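Local coordinates for protein carboxylesterase SOBER1 (Arabidopsis thaliana, PDB 6AVX) that hydrolyses short-chain carboxylic esters and phosphatidylcholine and acts as a negative regulator of the plant hypersensitive response to the bacterial effector AvrBsT, at residues E22-S34 and I196-K209. The protein carries 1 engineered substitution. Numbering follows the deposited sequence.
Sequences EPIQTQFKSSELS and ISNKELKYIESWIK
E205 meets the loop 28-30 with its carboxylate. Its OE2 accepts from S30 N at 3.0 Å on the syn side and from S30 OG at 2.7 Å, the hydroxyl standing well above the carboxylate plane. With CG anti to the backbone N (chi1 177°), the glutamate reaches S30, just ahead of the S31-S34 turn; S30 OG also accepts from L33 N in an ST motif. E205 OE1 accepts from a water that accepts from K29 N and K202 NZ; that ammonium also donates to Q27 O at 2.7 Å, so K202 and E205 hold successive parts of the loop. K209 NZ and E32 OE1 form a salt bridge with a long, weak hydrogen bond of 3.3 Å, and a second water joins K209 NZ to E32 OE2.

The apolar part centres on F28, which lays CD2 against E205 CB at 3.5 Å and CE1 against L201 CD2, while L33 packs on I208 and I24 on L201 and I196. The Q27 and N198 amides stack almost parallel, 4° apart.

The loop leading into strand 37-39 is thereby joined to the C-terminal helix packed on the central parallel sheet of the alpha/beta-hydrolase fold.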
loop_
_atom_site.group_PDB
_atom_site.type_symbol
_atom_site.label_atom_id
_atom_site.label_comp_id
_atom_site.label_asym_id
_atom_site.label_seq_id
_atom_site.Cartn_x
_atom_site.Cartn_y
_atom_site.Cartn_z
ATOM N N GLU A 22 -14.422 -4.321 -0.278
ATOM C CA GLU A 22 -14.571 -5.304 0.788
ATOM C C GLU A 22 -14.615 -6.740 0.291
ATOM O O GLU A 22 -14.063 -7.611 0.985
ATOM C CB GLU A 22 -15.778 -4.953 1.675
ATOM C CG GLU A 22 -15.501 -3.783 2.613
ATOM C CD GLU A 22 -16.698 -3.275 3.371
ATOM O OE1 GLU A 22 -17.843 -3.539 2.983
ATOM O OE2 GLU A 22 -16.491 -2.552 4.367
ATOM N N PRO A 23 -15.221 -7.071 -0.856
ATOM C CA PRO A 23 -15.219 -8.476 -1.296
ATOM C C PRO A 23 -13.847 -9.062 -1.547
ATOM O O PRO A 23 -13.742 -10.291 -1.651
ATOM C CB PRO A 23 -16.078 -8.463 -2.568
ATOM C CG PRO A 23 -16.980 -7.286 -2.369
ATOM C CD PRO A 23 -16.119 -6.244 -1.685
ATOM N N ILE A 24 -12.794 -8.253 -1.640
ATOM C CA ILE A 24 -11.449 -8.812 -1.743
ATOM C C ILE A 24 -11.212 -9.833 -0.643
ATOM O O ILE A 24 -10.544 -10.850 -0.857
ATOM C CB ILE A 24 -10.406 -7.681 -1.704
ATOM C CG1 ILE A 24 -10.400 -6.951 -3.041
ATOM C CG2 ILE A 24 -8.998 -8.200 -1.350
ATOM C CD1 ILE A 24 -9.535 -5.711 -3.074
ATOM N N GLN A 25 -11.745 -9.581 0.553
ATOM C CA GLN A 25 -11.481 -10.474 1.677
ATOM C C GLN A 25 -12.002 -11.879 1.421
ATOM O O GLN A 25 -11.484 -12.842 2.009
ATOM C CB GLN A 25 -12.055 -9.916 2.978
ATOM C CG GLN A 25 -13.571 -9.962 3.084
ATOM C CD GLN A 25 -14.072 -9.085 4.218
ATOM O OE1 GLN A 25 -14.172 -9.520 5.367
ATOM N NE2 GLN A 25 -14.347 -7.828 3.913
ATOM N N THR A 26 -13.021 -12.022 0.566
ATOM C CA THR A 26 -13.587 -13.333 0.269
ATOM C C THR A 26 -12.669 -14.182 -0.586
ATOM O O THR A 26 -12.930 -15.375 -0.735
ATOM C CB THR A 26 -14.971 -13.231 -0.397
ATOM O OG1 THR A 26 -14.853 -12.757 -1.746
ATOM C CG2 THR A 26 -15.872 -12.322 0.388
ATOM N N GLN A 27 -11.613 -13.610 -1.167
ATOM C CA GLN A 27 -10.608 -14.405 -1.861
ATOM C C GLN A 27 -9.562 -14.974 -0.914
ATOM O O GLN A 27 -8.744 -15.799 -1.333
ATOM C CB GLN A 27 -9.930 -13.551 -2.936
ATOM C CG GLN A 27 -10.874 -13.145 -4.049
ATOM C CD GLN A 27 -11.465 -14.348 -4.742
ATOM O OE1 GLN A 27 -10.752 -15.305 -5.047
ATOM N NE2 GLN A 27 -12.768 -14.320 -4.973
ATOM N N PHE A 28 -9.569 -14.552 0.346
ATOM C CA PHE A 28 -8.652 -15.054 1.362
ATOM C C PHE A 28 -9.441 -16.101 2.138
ATOM O O PHE A 28 -10.057 -15.827 3.172
ATOM C CB PHE A 28 -8.176 -13.914 2.264
ATOM C CG PHE A 28 -7.267 -12.930 1.574
ATOM C CD1 PHE A 28 -7.736 -12.100 0.565
ATOM C CD2 PHE A 28 -5.937 -12.821 1.946
ATOM C CE1 PHE A 28 -6.892 -11.193 -0.076
ATOM C CE2 PHE A 28 -5.091 -11.917 1.311
ATOM C CZ PHE A 28 -5.572 -11.109 0.301
ATOM N N LYS A 29 -9.450 -17.318 1.593
ATOM C CA LYS A 29 -10.340 -18.389 2.031
ATOM C C LYS A 29 -9.696 -19.360 3.010
ATOM O O LYS A 29 -10.358 -20.313 3.437
ATOM C CB LYS A 29 -10.857 -19.161 0.812
ATOM C CG LYS A 29 -11.689 -18.321 -0.111
ATOM C CD LYS A 29 -12.251 -19.165 -1.233
ATOM C CE LYS A 29 -13.035 -18.345 -2.241
ATOM N NZ LYS A 29 -14.279 -17.784 -1.671
ATOM N N SER A 30 -8.447 -19.146 3.393
ATOM C CA SER A 30 -7.759 -20.102 4.246
ATOM C C SER A 30 -8.313 -20.104 5.665
ATOM O O SER A 30 -8.837 -19.107 6.162
ATOM C CB SER A 30 -6.269 -19.787 4.308
ATOM O OG SER A 30 -6.042 -18.536 4.927
ATOM N N SER A 31 -8.154 -21.242 6.340
ATOM C CA SER A 31 -8.442 -21.293 7.770
ATOM C C SER A 31 -7.619 -20.268 8.536
ATOM O O SER A 31 -8.117 -19.623 9.463
ATOM C CB SER A 31 -8.174 -22.692 8.314
ATOM O OG SER A 31 -9.019 -23.643 7.708
ATOM N N GLU A 32 -6.354 -20.093 8.150
ATOM C CA GLU A 32 -5.440 -19.244 8.900
ATOM C C GLU A 32 -5.868 -17.789 8.892
ATOM O O GLU A 32 -5.610 -17.067 9.858
ATOM C CB GLU A 32 -4.025 -19.365 8.328
ATOM C CG GLU A 32 -3.347 -20.700 8.600
ATOM C CD GLU A 32 -3.682 -21.790 7.597
ATOM O OE1 GLU A 32 -4.542 -21.614 6.700
ATOM O OE2 GLU A 32 -3.044 -22.862 7.697
ATOM N N LEU A 33 -6.479 -17.320 7.818
ATOM C CA LEU A 33 -6.919 -15.937 7.764
ATOM C C LEU A 33 -8.395 -15.776 8.087
ATOM O O LEU A 33 -8.916 -14.659 8.041
ATOM C CB LEU A 33 -6.568 -15.329 6.405
ATOM C CG LEU A 33 -5.058 -15.240 6.091
ATOM C CD1 LEU A 33 -4.834 -14.127 5.101
ATOM C CD2 LEU A 33 -4.192 -15.021 7.326
ATOM N N SER A 34 -9.077 -16.860 8.471
ATOM C CA SER A 34 -10.530 -16.797 8.611
ATOM C C SER A 34 -10.968 -15.849 9.719
ATOM O O SER A 34 -12.059 -15.276 9.642
ATOM C CB SER A 34 -11.103 -18.194 8.839
ATOM O OG SER A 34 -10.668 -18.758 10.068
ATOM N N ILE A 196 -6.135 -6.258 -10.294
ATOM C CA ILE A 196 -5.820 -7.309 -9.336
ATOM C C ILE A 196 -6.268 -8.638 -9.908
ATOM O O ILE A 196 -7.421 -8.771 -10.330
ATOM C CB ILE A 196 -6.543 -7.074 -8.005
ATOM C CG1 ILE A 196 -6.111 -5.744 -7.399
ATOM C CG2 ILE A 196 -6.276 -8.248 -7.039
ATOM C CD1 ILE A 196 -6.841 -5.397 -6.123
ATOM N N SER A 197 -5.400 -9.631 -9.862
ATOM C CA SER A 197 -5.817 -10.986 -10.191
ATOM C C SER A 197 -5.997 -11.818 -8.927
ATOM O O SER A 197 -5.385 -11.551 -7.888
ATOM C CB SER A 197 -4.801 -11.662 -11.098
ATOM O OG SER A 197 -3.631 -11.971 -10.380
ATOM N N ASN A 198 -6.855 -12.833 -9.016
ATOM C CA ASN A 198 -7.075 -13.689 -7.856
ATOM C C ASN A 198 -5.796 -14.404 -7.455
ATOM O O ASN A 198 -5.521 -14.560 -6.263
ATOM C CB ASN A 198 -8.211 -14.677 -8.122
ATOM C CG ASN A 198 -9.587 -14.031 -7.996
ATOM O OD1 ASN A 198 -9.738 -12.956 -7.407
ATOM N ND2 ASN A 198 -10.602 -14.697 -8.536
ATOM N N LYS A 199 -4.971 -14.803 -8.421
ATOM C CA LYS A 199 -3.723 -15.467 -8.066
ATOM C C LYS A 199 -2.799 -14.523 -7.307
ATOM O O LYS A 199 -2.064 -14.946 -6.406
ATOM C CB LYS A 199 -3.032 -16.027 -9.310
ATOM C CG LYS A 199 -2.536 -14.983 -10.298
ATOM C CD LYS A 199 -1.958 -15.637 -11.555
ATOM C CE LYS A 199 -3.040 -16.271 -12.431
ATOM N NZ LYS A 199 -4.038 -15.276 -12.941
ATOM N N GLU A 200 -2.799 -13.245 -7.682
ATOM C CA GLU A 200 -2.019 -12.242 -6.968
ATOM C C GLU A 200 -2.464 -12.141 -5.510
ATOM O O GLU A 200 -1.627 -12.052 -4.596
ATOM C CB GLU A 200 -2.208 -10.922 -7.713
ATOM C CG GLU A 200 -1.462 -9.762 -7.174
ATOM C CD GLU A 200 -1.832 -8.480 -7.908
ATOM O OE1 GLU A 200 -1.070 -7.489 -7.776
ATOM O OE2 GLU A 200 -2.859 -8.451 -8.620
ATOM N N LEU A 201 -3.774 -12.192 -5.271
ATOM C CA LEU A 201 -4.296 -12.172 -3.910
ATOM C C LEU A 201 -3.917 -13.437 -3.152
ATOM O O LEU A 201 -3.584 -13.376 -1.965
ATOM C CB LEU A 201 -5.818 -11.995 -3.924
ATOM C CG LEU A 201 -6.330 -10.665 -4.468
ATOM C CD1 LEU A 201 -7.835 -10.668 -4.487
ATOM C CD2 LEU A 201 -5.797 -9.511 -3.619
ATOM N N LYS A 202 -3.976 -14.599 -3.809
ATOM C CA LYS A 202 -3.606 -15.832 -3.119
ATOM C C LYS A 202 -2.144 -15.799 -2.692
ATOM O O LYS A 202 -1.780 -16.342 -1.644
ATOM C CB LYS A 202 -3.837 -17.039 -4.026
ATOM C CG LYS A 202 -5.256 -17.265 -4.475
ATOM C CD LYS A 202 -6.200 -17.501 -3.343
ATOM C CE LYS A 202 -7.577 -17.873 -3.886
ATOM N NZ LYS A 202 -8.561 -18.100 -2.807
ATOM N N TYR A 203 -1.279 -15.211 -3.511
ATOM C CA TYR A 203 0.124 -15.104 -3.133
ATOM C C TYR A 203 0.305 -14.176 -1.940
ATOM O O TYR A 203 1.094 -14.468 -1.025
ATOM C CB TYR A 203 0.927 -14.595 -4.319
ATOM C CG TYR A 203 2.412 -14.767 -4.170
ATOM C CD1 TYR A 203 3.009 -15.982 -4.475
ATOM C CD2 TYR A 203 3.231 -13.732 -3.735
ATOM C CE1 TYR A 203 4.369 -16.165 -4.354
ATOM C CE2 TYR A 203 4.600 -13.907 -3.613
ATOM C CZ TYR A 203 5.156 -15.130 -3.917
ATOM O OH TYR A 203 6.512 -15.321 -3.802
ATOM N N ILE A 204 -0.429 -13.059 -1.910
ATOM C CA ILE A 204 -0.418 -12.205 -0.730
ATOM C C ILE A 204 -0.895 -12.982 0.489
ATOM O O ILE A 204 -0.311 -12.875 1.578
ATOM C CB ILE A 204 -1.252 -10.935 -0.983
ATOM C CG1 ILE A 204 -0.583 -10.067 -2.055
ATOM C CG2 ILE A 204 -1.452 -10.150 0.320
ATOM C CD1 ILE A 204 -1.511 -9.087 -2.707
ATOM N N GLU A 205 -1.979 -13.751 0.346
ATOM C CA GLU A 205 -2.469 -14.553 1.467
ATOM C C GLU A 205 -1.388 -15.492 1.974
ATOM O O GLU A 205 -1.178 -15.612 3.183
ATOM C CB GLU A 205 -3.700 -15.352 1.049
ATOM C CG GLU A 205 -4.222 -16.281 2.157
ATOM C CD GLU A 205 -5.477 -17.015 1.766
ATOM O OE1 GLU A 205 -5.559 -17.420 0.590
ATOM O OE2 GLU A 205 -6.375 -17.144 2.611
ATOM N N SER A 206 -0.694 -16.167 1.065
ATOM C CA SER A 206 0.369 -17.081 1.473
ATOM C C SER A 206 1.486 -16.342 2.200
ATOM O O SER A 206 2.066 -16.869 3.157
ATOM C CB SER A 206 0.921 -17.814 0.256
ATOM O OG SER A 206 -0.059 -18.665 -0.305
ATOM N N TRP A 207 1.829 -15.138 1.732
ATOM C CA TRP A 207 2.848 -14.317 2.385
ATOM C C TRP A 207 2.411 -13.894 3.783
ATOM O O TRP A 207 3.200 -13.970 4.726
ATOM C CB TRP A 207 3.140 -13.125 1.477
ATOM C CG TRP A 207 3.934 -11.983 2.040
ATOM C CD1 TRP A 207 5.291 -11.867 2.122
ATOM C CD2 TRP A 207 3.394 -10.748 2.525
ATOM N NE1 TRP A 207 5.620 -10.626 2.643
ATOM C CE2 TRP A 207 4.472 -9.927 2.897
ATOM C CE3 TRP A 207 2.100 -10.260 2.668
ATOM C CZ2 TRP A 207 4.289 -8.640 3.412
ATOM C CZ3 TRP A 207 1.921 -8.988 3.181
ATOM C CH2 TRP A 207 3.008 -8.196 3.539
ATOM N N ILE A 208 1.156 -13.481 3.952
ATOM C CA ILE A 208 0.661 -13.175 5.292
ATOM C C ILE A 208 0.763 -14.400 6.189
ATOM O O ILE A 208 1.214 -14.312 7.338
ATOM C CB ILE A 208 -0.777 -12.629 5.236
ATOM C CG1 ILE A 208 -0.790 -11.276 4.529
ATOM C CG2 ILE A 208 -1.330 -12.477 6.639
ATOM C CD1 ILE A 208 -2.188 -10.701 4.299
ATOM N N LYS A 209 0.337 -15.560 5.683
ATOM C CA LYS A 209 0.418 -16.792 6.465
ATOM C C LYS A 209 1.845 -17.085 6.891
ATOM O O LYS A 209 2.089 -17.490 8.033
ATOM C CB LYS A 209 -0.136 -17.960 5.661
ATOM C CG LYS A 209 -1.653 -17.904 5.539
ATOM C CD LYS A 209 -2.202 -18.926 4.574
ATOM C CE LYS A 209 -1.746 -20.319 4.919
ATOM N NZ LYS A 209 -2.474 -21.330 4.090
HETATM O O HOH W 1 -7.641 -18.708 -0.262
HETATM O O HOH W 2 -1.281 -23.533 5.902
#